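Local coordinates for 7,8-dihydro-6-hydroxymethylpterin pyrophosphokinase-dihydropteroate synthase (Plasmodium falciparum, PDB 6JWS), which probably catalyses two successive folate-synthesis steps, pyrophosphorylation of 6-hydroxymethyl-7,8-dihydropterin by ATP and condensation of the product with 4-aminobenzoate to 7,8-dihydropteroate, at residues L181-I184 with K185-E189. The protein carries 1 engineered substitution. Sequence-based numbering, arbitrary orientation.
Sequences LVVI and KYIEE. With ATP (adenosine-5'-triphosphate), chain J.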
ATOM      1  N   LEU B 181     -39.913  12.463  28.525  1.00 34.76           N
ATOM      2  CA  LEU B 181     -40.045  11.038  28.266  1.00 33.64           C
ATOM      3  C   LEU B 181     -41.453  10.709  27.769  1.00 33.63           C
ATOM      4  O   LEU B 181     -41.622   9.878  26.870  1.00 33.09           O
ATOM      5  CB  LEU B 181     -39.677  10.253  29.525  1.00 36.99           C
ATOM      6  CG  LEU B 181     -39.716   8.734  29.373  1.00 37.94           C
ATOM      7  CD1 LEU B 181     -38.797   8.267  28.249  1.00 37.02           C
ATOM      8  CD2 LEU B 181     -39.340   8.069  30.687  1.00 40.38           C
ATOM      9  N   VAL B 182     -42.462  11.385  28.334  1.00 32.37           N
ATOM     10  CA  VAL B 182     -43.839  11.168  27.908  1.00 33.33           C
ATOM     11  C   VAL B 182     -43.960  11.478  26.416  1.00 32.62           C
ATOM     12  O   VAL B 182     -44.436  10.641  25.648  1.00 31.54           O
ATOM     13  CB  VAL B 182     -44.849  11.981  28.750  1.00 34.71           C
ATOM     14  CG1 VAL B 182     -46.259  11.898  28.175  1.00 31.96           C
ATOM     15  CG2 VAL B 182     -44.826  11.583  30.227  1.00 31.12           C
ATOM     16  N   VAL B 183     -43.492  12.669  26.006  1.00 32.45           N
ATOM     17  CA  VAL B 183     -43.526  13.047  24.597  1.00 33.73           C
ATOM     18  C   VAL B 183     -42.709  12.067  23.750  1.00 34.82           C
ATOM     19  O   VAL B 183     -43.115  11.729  22.637  1.00 37.84           O
ATOM     20  CB  VAL B 183     -43.098  14.504  24.342  1.00 34.39           C
ATOM     21  CG1 VAL B 183     -43.309  14.877  22.883  1.00 35.43           C
ATOM     22  CG2 VAL B 183     -43.835  15.488  25.239  1.00 33.75           C
ATOM     23  N   ILE B 184     -41.568  11.601  24.277  1.00 33.47           N
ATOM     24  CA  ILE B 184     -40.737  10.658  23.547  1.00 33.64           C
ATOM     25  C   ILE B 184     -41.513   9.360  23.336  1.00 37.45           C
ATOM     26  O   ILE B 184     -41.477   8.777  22.249  1.00 40.23           O
ATOM     27  CB  ILE B 184     -39.389  10.435  24.265  1.00 34.43           C
ATOM     28  CG1 ILE B 184     -38.423  11.599  24.029  1.00 33.90           C
ATOM     29  CG2 ILE B 184     -38.770   9.102  23.860  1.00 33.63           C
ATOM     30  CD1 ILE B 184     -37.338  11.712  25.073  1.00 32.34           C
ATOM     31  N   LYS B 185     -42.211   8.912  24.391  1.00 40.38           N
ATOM     32  CA  LYS B 185     -43.039   7.714  24.324  1.00 41.08           C
ATOM     33  C   LYS B 185     -44.124   7.892  23.268  1.00 39.06           C
ATOM     34  O   LYS B 185     -44.422   6.954  22.537  1.00 38.54           O
ATOM     35  CB  LYS B 185     -43.610   7.353  25.700  1.00 42.71           C
ATOM     36  CG  LYS B 185     -42.585   6.873  26.718  1.00 40.90           C
ATOM     37  CD  LYS B 185     -41.884   5.597  26.298  1.00 42.07           C
ATOM     38  CE  LYS B 185     -40.660   5.307  27.145  1.00 42.40           C
ATOM     39  NZ  LYS B 185     -40.101   3.972  26.841  1.00 42.53           N
ATOM     40  N   TYR B 186     -44.670   9.111  23.169  1.00 40.72           N
ATOM     41  CA  TYR B 186     -45.623   9.434  22.119  1.00 44.75           C
ATOM     42  C   TYR B 186     -44.966   9.243  20.752  1.00 45.58           C
ATOM     43  O   TYR B 186     -45.482   8.494  19.916  1.00 46.74           O
ATOM     44  CB  TYR B 186     -46.232  10.827  22.323  1.00 51.34           C
ATOM     45  CG  TYR B 186     -47.318  11.165  21.332  1.00 57.77           C
ATOM     46  CD1 TYR B 186     -48.557  10.543  21.392  1.00 60.13           C
ATOM     47  CD2 TYR B 186     -47.106  12.085  20.315  1.00 59.45           C
ATOM     48  CE1 TYR B 186     -49.561  10.827  20.480  1.00 62.95           C
ATOM     49  CE2 TYR B 186     -48.102  12.387  19.400  1.00 64.57           C
ATOM     50  CZ  TYR B 186     -49.332  11.755  19.480  1.00 65.87           C
ATOM     51  OH  TYR B 186     -50.319  12.031  18.579  1.00 69.46           O
ATOM     52  N   ILE B 187     -43.805   9.891  20.558  1.00 43.79           N
ATOM     53  CA  ILE B 187     -43.038   9.787  19.322  1.00 39.81           C
ATOM     54  C   ILE B 187     -42.813   8.318  18.952  1.00 38.42           C
ATOM     55  O   ILE B 187     -43.043   7.932  17.809  1.00 38.70           O
ATOM     56  CB  ILE B 187     -41.723  10.598  19.407  1.00 38.23           C
ATOM     57  CG1 ILE B 187     -41.986  12.103  19.346  1.00 34.19           C
ATOM     58  CG2 ILE B 187     -40.729  10.168  18.331  1.00 38.26           C
ATOM     59  CD1 ILE B 187     -40.844  12.946  19.848  1.00 32.37           C
ATOM     60  N   GLU B 188     -42.392   7.487  19.917  1.00 38.10           N
ATOM     61  CA  GLU B 188     -42.130   6.085  19.613  1.00 41.42           C
ATOM     62  C   GLU B 188     -43.391   5.428  19.063  1.00 42.27           C
ATOM     63  O   GLU B 188     -43.332   4.754  18.035  1.00 42.31           O
ATOM     64  CB  GLU B 188     -41.623   5.284  20.819  1.00 40.89           C
ATOM     65  CG  GLU B 188     -40.231   5.670  21.274  1.00 42.70           C
ATOM     66  CD  GLU B 188     -39.615   4.835  22.381  1.00 45.93           C
ATOM     67  OE1 GLU B 188     -39.887   3.620  22.445  1.00 52.46           O
ATOM     68  OE2 GLU B 188     -38.838   5.400  23.171  1.00 53.46           O
ATOM     69  N   GLU B 189     -44.515   5.635  19.767  1.00 45.97           N
ATOM     70  CA  GLU B 189     -45.798   5.043  19.416  1.00 45.73           C
ATOM     71  C   GLU B 189     -46.222   5.496  18.023  1.00 42.78           C
ATOM     72  O   GLU B 189     -46.706   4.680  17.242  1.00 42.13           O
ATOM     73  CB  GLU B 189     -46.878   5.384  20.448  1.00 50.26           C
ATOM     74  CG  GLU B 189     -46.832   4.534  21.706  1.00 53.71           C
ATOM     75  CD  GLU B 189     -47.044   3.038  21.517  1.00 63.89           C
ATOM     76  OE1 GLU B 189     -47.729   2.645  20.532  1.00 59.51           O
ATOM     77  OE2 GLU B 189     -46.527   2.261  22.364  1.00 62.88           O
TER
HETATM   78  PG  ATP J 802     -33.888   1.725  29.167  1.00 96.31           P
HETATM   79  O1G ATP J 802     -32.631   1.159  28.533  1.00 95.12           O
HETATM   80  O2G ATP J 802     -33.735   1.974  30.659  1.00 81.77           O
HETATM   81  O3G ATP J 802     -34.392   2.947  28.426  1.00 81.21           O
HETATM   82  PB  ATP J 802     -35.216  -0.771  28.152  1.00 77.43           P
HETATM   83  O1B ATP J 802     -36.179  -1.663  28.856  1.00 82.66           O
HETATM   84  O2B ATP J 802     -33.896  -1.319  27.707  1.00 81.12           O
HETATM   85  O3B ATP J 802     -35.013   0.554  29.036  1.00 82.61           O
HETATM   86  PA  ATP J 802     -37.127   0.899  26.690  1.00 88.18           P
HETATM   87  O1A ATP J 802     -36.527   2.218  26.312  1.00 87.24           O
HETATM   88  O2A ATP J 802     -38.177   0.319  25.798  1.00 88.54           O
HETATM   89  O3A ATP J 802     -35.945  -0.168  26.864  1.00 79.63           O
HETATM   90  O5' ATP J 802     -37.693   0.974  28.191  1.00 75.90           O
HETATM   91  C5' ATP J 802     -37.506   2.207  28.933  1.00 66.62           C
HETATM   92  C4' ATP J 802     -37.897   1.989  30.371  1.00 58.58           C
HETATM   93  O4' ATP J 802     -36.877   2.531  31.252  1.00 49.98           O
HETATM   94  C3' ATP J 802     -39.208   2.662  30.794  1.00 55.61           C
HETATM   95  O3' ATP J 802     -39.867   1.828  31.739  1.00 58.21           O
HETATM   96  C2' ATP J 802     -38.720   4.007  31.340  1.00 50.80           C
HETATM   97  O2' ATP J 802     -39.535   4.589  32.330  1.00 55.43           O
HETATM   98  C1' ATP J 802     -37.398   3.617  31.990  1.00 45.08           C
HETATM   99  N9  ATP J 802     -36.425   4.710  32.008  1.00 38.10           N
HETATM  100  C8  ATP J 802     -35.737   5.154  33.108  1.00 37.18           C
HETATM  101  N7  ATP J 802     -34.927   6.149  32.829  1.00 35.78           N
HETATM  102  C5  ATP J 802     -35.075   6.346  31.463  1.00 32.54           C
HETATM  103  C6  ATP J 802     -34.468   7.247  30.567  1.00 29.74           C
HETATM  104  N6  ATP J 802     -33.569   8.149  30.944  1.00 25.12           N
HETATM  105  N1  ATP J 802     -34.842   7.186  29.264  1.00 30.50           N
HETATM  106  C2  ATP J 802     -35.756   6.275  28.898  1.00 30.01           C
HETATM  107  N3  ATP J 802     -36.388   5.377  29.655  1.00 32.46           N
HETATM  108  C4  ATP J 802     -36.000   5.467  30.944  1.00 33.68           C
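The two methyls of Leu181 lie on one side of the adenine, at its C2-N3 end. CD2 is above the rim near N3, and CD1 lies beyond the rim, 3.7 Å from C2 of ATP. With chi1 at -178° CG swings out beside the carbonyl carbon, and chi2 of 57° then sets the methyls toward the adenine. Ile211 and Ile313 also touch Leu181 and belong to the same ATP pocket. The second flat group is the Glu188 carboxylate. Its OE2 takes a hydrogen bond from Ile209 N on strand 208-214. The CG2 methyl of Ile184 comes to the edge of the carboxylate, 3.8 Å from Glu188 OE2, near its plane and not over a face.

Leu181 and Lys185, one turn apart on helix 177-190, lie side by side and point the same way. The Lys185 chain bends at chi2 (-62°). Its CG sits 3.2 Å from Leu181 O, and its CE meets Leu181 CD1 at 3.7 Å. NZ of Lys185 ends 4.0 Å from O1A of ATP, too long for a direct hydrogen bond.

The backbone is regular alpha helix. Lys185 N binds Leu181 O at 2.7 Å, and the Tyr186, Ile187 and Glu188 amides follow the same i to i+4 pattern. Val183 CG1 and Ile187 CD1 touch loosely at 4.4 Å. Ile184 and Ile187 also pack on Ile209, while Val182 and Tyr186 meet helix 228-236.

The helix thus joins the apolar core of the HPPK domain to its nucleotide site. The lysine charge lies near the alpha-phosphate, where it could offset part of the negative charge without direct bonding. Glu188, seen as a magnesium ligand for this protein though the ion is not bound to it in this chain, is tied through OE2 to the backbone between Asp208 and Asp210, which bind magnesium.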